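Local coordinates for SA0254 protein (Staphylococcus aureus subsp. aureus, PDB 2OOI) that is of unknown function but carries a UTRA domain and so probably senses a small-molecule effector, as in HutC-type GntR transcriptional regulators, at residues B[76-81]-B[89-94]. Numbering follows the deposited sequence.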
loop_
_atom_site.group_PDB
_atom_site.type_symbol
_atom_site.label_atom_id
_atom_site.label_comp_id
_atom_site.label_asym_id
_atom_site.label_seq_id
_atom_site.Cartn_x
_atom_site.Cartn_y
_atom_site.Cartn_z
ATOM N N LYS B 76 -14.361 -20.742 15.375
ATOM C CA LYS B 76 -14.798 -21.626 16.471
ATOM C C LYS B 76 -15.291 -20.842 17.665
ATOM O O LYS B 76 -16.380 -21.131 18.188
ATOM C CB LYS B 76 -13.699 -22.579 16.945
ATOM C CG LYS B 76 -13.273 -23.637 15.950
ATOM C CD LYS B 76 -12.204 -24.530 16.509
ATOM C CE LYS B 76 -11.779 -25.568 15.504
ATOM N NZ LYS B 76 -10.707 -26.445 16.061
ATOM N N TYR B 77 -14.480 -19.884 18.121
ATOM C CA TYR B 77 -14.816 -19.066 19.288
ATOM C C TYR B 77 -13.941 -17.808 19.449
ATOM O O TYR B 77 -12.745 -17.842 19.259
ATOM C CB TYR B 77 -14.753 -19.885 20.572
ATOM C CG TYR B 77 -15.097 -19.083 21.812
ATOM C CD1 TYR B 77 -16.395 -19.019 22.292
ATOM C CD2 TYR B 77 -14.124 -18.377 22.491
ATOM C CE1 TYR B 77 -16.699 -18.289 23.428
ATOM C CE2 TYR B 77 -14.421 -17.636 23.618
ATOM C CZ TYR B 77 -15.702 -17.594 24.082
ATOM O OH TYR B 77 -15.967 -16.865 25.209
ATOM N N LEU B 78 -14.588 -16.719 19.849
ATOM C CA LEU B 78 -13.973 -15.422 20.020
ATOM C C LEU B 78 -14.811 -14.703 21.094
ATOM O O LEU B 78 -16.031 -14.851 21.118
ATOM C CB LEU B 78 -14.056 -14.666 18.700
ATOM C CG LEU B 78 -12.852 -14.085 17.993
ATOM C CD1 LEU B 78 -11.722 -15.077 17.977
ATOM C CD2 LEU B 78 -13.245 -13.688 16.585
ATOM N N ASN B 79 -14.152 -13.970 21.988
ATOM C CA ASN B 79 -14.800 -13.018 22.889
ATOM C C ASN B 79 -13.968 -11.722 22.904
ATOM O O ASN B 79 -12.918 -11.636 22.234
ATOM C CB ASN B 79 -14.924 -13.600 24.290
ATOM C CG ASN B 79 -13.669 -13.391 25.135
ATOM O OD1 ASN B 79 -12.547 -13.455 24.645
ATOM N ND2 ASN B 79 -13.872 -13.125 26.427
ATOM N N ASP B 80 -14.413 -10.731 23.674
ATOM C CA ASP B 80 -13.721 -9.433 23.698
ATOM C C ASP B 80 -12.366 -9.412 24.445
ATOM O O ASP B 80 -11.475 -8.630 24.106
ATOM C CB ASP B 80 -14.643 -8.308 24.199
ATOM C CG ASP B 80 -15.104 -8.493 25.628
ATOM O OD1 ASP B 80 -14.507 -9.280 26.385
ATOM O OD2 ASP B 80 -16.074 -7.810 25.989
ATOM N N ASP B 81 -12.202 -10.279 25.433
ATOM C CA ASP B 81 -10.909 -10.425 26.043
ATOM C C ASP B 81 -9.917 -10.931 25.041
ATOM O O ASP B 81 -8.877 -10.315 24.877
ATOM C CB ASP B 81 -10.958 -11.348 27.253
ATOM C CG ASP B 81 -11.639 -10.696 28.445
ATOM O OD1 ASP B 81 -11.264 -9.524 28.719
ATOM O OD2 ASP B 81 -12.528 -11.341 29.093
ATOM N N ASP B 89 -2.609 -14.814 16.716
ATOM C CA ASP B 89 -1.875 -15.786 17.526
ATOM C C ASP B 89 -2.850 -16.757 18.136
ATOM O O ASP B 89 -2.597 -17.957 18.148
ATOM C CB ASP B 89 -1.060 -15.137 18.670
ATOM C CG ASP B 89 0.086 -14.274 18.172
ATOM O OD1 ASP B 89 0.456 -14.358 16.968
ATOM O OD2 ASP B 89 0.618 -13.498 19.000
ATOM N N TYR B 90 -3.951 -16.234 18.667
ATOM C CA TYR B 90 -5.005 -17.089 19.204
ATOM C C TYR B 90 -5.464 -18.061 18.130
ATOM O O TYR B 90 -5.520 -19.278 18.350
ATOM C CB TYR B 90 -6.170 -16.245 19.711
ATOM C CG TYR B 90 -7.447 -16.996 20.045
ATOM C CD1 TYR B 90 -8.498 -17.054 19.126
ATOM C CD2 TYR B 90 -7.638 -17.606 21.295
ATOM C CE1 TYR B 90 -9.671 -17.709 19.424
ATOM C CE2 TYR B 90 -8.840 -18.275 21.601
ATOM C CZ TYR B 90 -9.846 -18.319 20.652
ATOM O OH TYR B 90 -11.043 -18.961 20.906
ATOM N N LEU B 91 -5.753 -17.524 16.954
ATOM C CA LEU B 91 -6.233 -18.351 15.872
ATOM C C LEU B 91 -5.259 -19.488 15.550
ATOM O O LEU B 91 -5.677 -20.620 15.402
ATOM C CB LEU B 91 -6.558 -17.494 14.648
ATOM C CG LEU B 91 -7.693 -16.453 14.699
ATOM C CD1 LEU B 91 -7.811 -15.586 13.450
ATOM C CD2 LEU B 91 -8.997 -17.090 15.032
ATOM N N GLU B 92 -3.965 -19.209 15.468
ATOM C CA GLU B 92 -2.982 -20.268 15.162
ATOM C C GLU B 92 -2.555 -21.092 16.378
ATOM O O GLU B 92 -2.482 -22.306 16.296
ATOM C CB GLU B 92 -1.739 -19.698 14.488
ATOM C CG GLU B 92 -1.993 -19.165 13.105
ATOM C CD GLU B 92 -0.736 -18.547 12.470
ATOM O OE1 GLU B 92 0.315 -18.516 13.164
ATOM O OE2 GLU B 92 -0.805 -18.076 11.294
ATOM N N SER B 93 -2.269 -20.440 17.496
ATOM C CA SER B 93 -1.783 -21.146 18.678
ATOM C C SER B 93 -2.869 -21.943 19.370
ATOM O O SER B 93 -2.652 -23.089 19.709
ATOM C CB SER B 93 -1.161 -20.176 19.679
ATOM O OG SER B 93 -0.262 -19.292 19.021
ATOM N N ASN B 94 -4.031 -21.338 19.596
ATOM C CA ASN B 94 -5.096 -22.001 20.347
ATOM C C ASN B 94 -6.048 -22.750 19.448
ATOM O O ASN B 94 -6.228 -23.944 19.598
ATOM C CB ASN B 94 -5.890 -21.002 21.171
ATOM C CG ASN B 94 -5.021 -20.182 22.075
ATOM O OD1 ASN B 94 -4.013 -19.612 21.644
ATOM N ND2 ASN B 94 -5.415 -20.095 23.346
#
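The phenol OH of Tyr90 donates a hydrogen bond of 2.6 Å to the backbone O of Tyr77, a direct example of how an irregular chain segment can be tied to a nearby helix by one side chain. The donor stands well above the carbonyl plane, 53° out of it, with a C=O...donor angle of 124°. Tyr90 has its CG anti to the backbone N (chi1 168°), which carries the ring from the helix over to the loop; the closest CA atoms, those of Leu78 and Tyr90, are still 9.2 Å apart. The same hydroxyl also lies at the edge of the Tyr77 ring, in its plane, where Tyr90 OH is 3.5 Å from Tyr77 CD2. The two aromatic side chains cross at a slant and do not stack. Both segments belong to the connection between strands 61-71 and 99-110 of the six-stranded antiparallel sheet in this UTRA domain: the loop after helix 72-75 packs back on helix 87-94, which follows it in the chain and includes a wider pi-type turn at 90-94. Next to the hydrogen bond, Leu78 supplies the apolar part of the contact. Its CD1 methyl meets the Tyr90 ring obliquely, 3.6 Å from Tyr90 CE1, and reaches more loosely toward the Leu91 side chain, with Leu78 CD1 4.5 Å from Leu91 CD2. Leu78 is buried and also touches Phe27 on strand 20-30, so the loop packs against helix and sheet alike, while Ile82 and Met95 add further contacts to Tyr90. Within the helix, Asp89 O accepts from both Ser93 N and Ser93 OG, the hydroxyl bond measuring 2.8 Å from Ser93 OG to Asp89 O. The Leu91 side chain lies about 8 Å from a bound zinc ion, too far to be a ligand.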